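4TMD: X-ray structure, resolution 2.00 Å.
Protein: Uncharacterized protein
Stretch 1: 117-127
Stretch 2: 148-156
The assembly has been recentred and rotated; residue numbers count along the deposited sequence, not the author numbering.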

# COMPACT_ATOMS: atom_id res chain seq x y z
N VAL A 117 -5.30 4.42 -10.84
CA VAL A 117 -4.70 3.10 -10.98
C VAL A 117 -3.42 3.25 -11.78
O VAL A 117 -3.39 3.94 -12.78
N VAL A 118 -2.35 2.61 -11.33
CA VAL A 118 -1.09 2.65 -12.06
C VAL A 118 -0.61 1.22 -12.27
O VAL A 118 -1.13 0.27 -11.67
N GLU A 119 0.39 1.07 -13.12
CA GLU A 119 0.99 -0.23 -13.41
C GLU A 119 1.44 -0.96 -12.14
O GLU A 119 2.10 -0.37 -11.28
N SER A 120 1.09 -2.24 -12.02
CA SER A 120 1.59 -3.12 -10.96
C SER A 120 2.11 -4.44 -11.54
O SER A 120 1.64 -4.88 -12.58
N PRO A 121 3.06 -5.09 -10.86
CA PRO A 121 3.73 -6.22 -11.53
C PRO A 121 2.89 -7.49 -11.62
O PRO A 121 2.05 -7.76 -10.75
N GLN A 122 3.15 -8.28 -12.66
CA GLN A 122 2.58 -9.61 -12.76
C GLN A 122 3.24 -10.47 -11.71
O GLN A 122 4.46 -10.54 -11.64
N ILE A 123 2.43 -11.12 -10.88
CA ILE A 123 2.96 -12.07 -9.90
C ILE A 123 2.19 -13.38 -10.02
O ILE A 123 0.97 -13.39 -9.94
N ASP A 124 2.92 -14.47 -10.20
CA ASP A 124 2.30 -15.79 -10.39
C ASP A 124 1.31 -16.14 -9.30
O ASP A 124 1.62 -16.07 -8.10
N ASP A 125 0.10 -16.52 -9.72
CA ASP A 125 -0.96 -16.95 -8.83
C ASP A 125 -1.29 -15.90 -7.78
O ASP A 125 -1.58 -16.22 -6.63
N ALA A 126 -1.24 -14.64 -8.19
CA ALA A 126 -1.62 -13.54 -7.32
C ALA A 126 -2.32 -12.51 -8.17
O ALA A 126 -2.10 -12.44 -9.38
N ARG A 127 -3.20 -11.73 -7.55
CA ARG A 127 -3.75 -10.56 -8.22
C ARG A 127 -3.02 -9.36 -7.67
O ARG A 127 -2.78 -9.28 -6.46
N LEU A 148 1.33 9.34 -2.38
CA LEU A 148 1.88 7.99 -2.21
C LEU A 148 1.50 7.04 -3.33
O LEU A 148 0.55 7.27 -4.09
N TYR A 149 2.29 5.97 -3.44
CA TYR A 149 1.98 4.84 -4.29
C TYR A 149 1.71 3.63 -3.41
O TYR A 149 2.36 3.44 -2.38
N ASN A 150 0.71 2.84 -3.80
CA ASN A 150 0.28 1.64 -3.10
C ASN A 150 0.32 0.47 -4.06
O ASN A 150 -0.23 0.58 -5.16
N TYR A 151 0.92 -0.64 -3.66
CA TYR A 151 0.87 -1.83 -4.50
C TYR A 151 0.41 -2.96 -3.61
O TYR A 151 0.94 -3.17 -2.52
N VAL A 152 -0.60 -3.67 -4.09
CA VAL A 152 -1.24 -4.71 -3.32
C VAL A 152 -1.14 -6.04 -4.06
O VAL A 152 -1.45 -6.09 -5.25
N ALA A 153 -0.71 -7.09 -3.37
CA ALA A 153 -0.76 -8.44 -3.95
C ALA A 153 -1.62 -9.33 -3.09
O ALA A 153 -1.41 -9.41 -1.88
N SER A 154 -2.57 -10.02 -3.72
CA SER A 154 -3.50 -10.89 -3.03
C SER A 154 -3.35 -12.34 -3.50
O SER A 154 -3.40 -12.60 -4.70
N PHE A 155 -3.16 -13.26 -2.57
CA PHE A 155 -3.17 -14.68 -2.91
C PHE A 155 -3.64 -15.46 -1.70
O PHE A 155 -3.17 -15.25 -0.59
N ASP A 156 -4.61 -16.34 -1.92
CA ASP A 156 -5.20 -17.11 -0.83
C ASP A 156 -5.61 -16.17 0.30
O ASP A 156 -6.26 -15.15 0.06

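This is a mixed contact of backbone and side chains along a beta strand, anchored at one end by a single antiparallel backbone pair and filled elsewhere by small apolar groups and two tyrosine rings. At the anchor, Arg127 N donates to Ser154 O (3.0 Å) and Ser154 N to Arg127 O (2.8 Å). Their side chains share one face of the sheet: Arg127 (chi1 m) extends its guanidinium until NH2 lies 3.5 Å from OG of the short Ser154 side chain (chi1 t). Next to this pair, the type II turn from Ile123 to Ala126 sets Ala126 beside Phe155 (chi1 p); the chains run close here, CA of Ala126 lying 4.8 Å from CA of Phe155, and the small apolar methyl CB of Ala126 rests 4.2 Å from CB of Phe155. Ile123 points toward the strand, and its m,t rotamer carries CD1 to 4.2 Å from Ala153 CB, a long side chain meeting a small one across a wider gap.

Farther along, the backbones separate and aromatic rings span the space. Tyr151 (chi1 m) points toward stretch 1, its ring edge meeting Glu119 O, 3.2 Å from CE1, and Ser120 CB, 4.0 Å from CD1. Val118 (m) also points inward, CG2 lying 4.2 Å from both Tyr149 CD1 and Tyr151 CE1. One water bridges the two stretches, donating to Glu119 O (2.6 Å) and hydrogen-bonded to Tyr151 OH (2.7 Å).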

# COMPACT_ATOMS: atom_id res chain seq x y z
CB VAL A 117 -5.66 2.11 -11.67
CG1 VAL A 117 -5.00 0.75 -11.84
CG2 VAL A 117 -6.95 2.00 -10.87
CB VAL A 118 -0.01 3.48 -11.32
CG1 VAL A 118 -0.38 4.97 -11.25
CG2 VAL A 118 0.21 2.93 -9.93
CB GLU A 119 2.17 -0.02 -14.37
CG GLU A 119 3.00 -1.23 -14.70
CD GLU A 119 4.20 -0.87 -15.59
OE1 GLU A 119 5.09 -0.12 -15.14
OE2 GLU A 119 4.23 -1.35 -16.75
CB SER A 120 0.51 -3.38 -9.91
OG SER A 120 -0.63 -3.95 -10.51
CB PRO A 121 4.96 -6.47 -10.66
CG PRO A 121 4.52 -5.99 -9.28
CD PRO A 121 3.70 -4.77 -9.57
CB GLN A 122 2.82 -10.23 -14.15
CG GLN A 122 2.14 -11.59 -14.34
CD GLN A 122 2.38 -12.15 -15.73
OE1 GLN A 122 1.77 -11.71 -16.71
NE2 GLN A 122 3.29 -13.13 -15.83
CB ILE A 123 2.85 -11.54 -8.46
CG1 ILE A 123 3.74 -10.30 -8.27
CG2 ILE A 123 3.27 -12.65 -7.46
CD1 ILE A 123 3.69 -9.73 -6.86
CB ASP A 124 3.36 -16.87 -10.49
CG ASP A 124 4.19 -16.77 -11.76
OD1 ASP A 124 3.67 -16.21 -12.76
OD2 ASP A 124 5.35 -17.25 -11.77
CB ASP A 125 -0.56 -18.26 -8.15
CG ASP A 125 -0.32 -19.37 -9.14
OD1 ASP A 125 -1.20 -19.58 -10.01
OD2 ASP A 125 0.75 -20.01 -9.05
CB ALA A 126 -0.39 -12.94 -6.61
CB ARG A 127 -5.26 -10.43 -8.00
CG ARG A 127 -6.12 -11.38 -8.85
CD ARG A 127 -7.56 -11.33 -8.38
NE ARG A 127 -7.65 -11.75 -6.98
CZ ARG A 127 -8.67 -11.50 -6.16
NH1 ARG A 127 -9.74 -10.82 -6.59
NH2 ARG A 127 -8.62 -11.94 -4.91
CB LEU A 148 1.44 7.39 -0.85
CG LEU A 148 -0.02 7.07 -0.52
CD1 LEU A 148 -0.46 5.75 -1.13
CD2 LEU A 148 -0.23 7.03 0.99
CB TYR A 149 3.11 4.56 -5.27
CG TYR A 149 3.25 5.61 -6.34
CD1 TYR A 149 2.72 5.40 -7.60
CD2 TYR A 149 3.90 6.82 -6.10
CE1 TYR A 149 2.85 6.35 -8.60
CE2 TYR A 149 4.04 7.78 -7.10
CZ TYR A 149 3.50 7.54 -8.34
OH TYR A 149 3.62 8.47 -9.35
CB ASN A 150 -1.17 1.77 -2.59
CG ASN A 150 -1.25 2.14 -1.15
OD1 ASN A 150 -0.47 1.66 -0.32
ND2 ASN A 150 -2.22 2.99 -0.82
CB TYR A 151 2.23 -2.14 -5.14
CG TYR A 151 2.70 -1.00 -6.01
CD1 TYR A 151 2.36 -0.94 -7.35
CD2 TYR A 151 3.44 0.05 -5.47
CE1 TYR A 151 2.76 0.12 -8.14
CE2 TYR A 151 3.85 1.12 -6.26
CZ TYR A 151 3.51 1.15 -7.59
OH TYR A 151 3.91 2.20 -8.39
CB VAL A 152 -2.73 -4.37 -3.10
CG1 VAL A 152 -3.47 -5.57 -2.46
CG2 VAL A 152 -2.86 -3.14 -2.25
CB ALA A 153 0.63 -9.02 -4.10
CB SER A 154 -4.94 -10.43 -3.30
OG SER A 154 -5.87 -11.42 -2.89
CB PHE A 155 -1.78 -15.17 -3.38
CG PHE A 155 -0.67 -14.89 -2.41
CD1 PHE A 155 -0.10 -13.63 -2.33
CD2 PHE A 155 -0.18 -15.89 -1.59
CE1 PHE A 155 0.93 -13.36 -1.44
CE2 PHE A 155 0.85 -15.63 -0.69
CZ PHE A 155 1.41 -14.37 -0.62
CB ASP A 156 -4.23 -18.16 -0.32
CG ASP A 156 -3.92 -19.21 -1.36
OD1 ASP A 156 -4.80 -19.48 -2.21
OD2 ASP A 156 -2.80 -19.75 -1.32
O HOH W 1 3.47 1.81 -11.01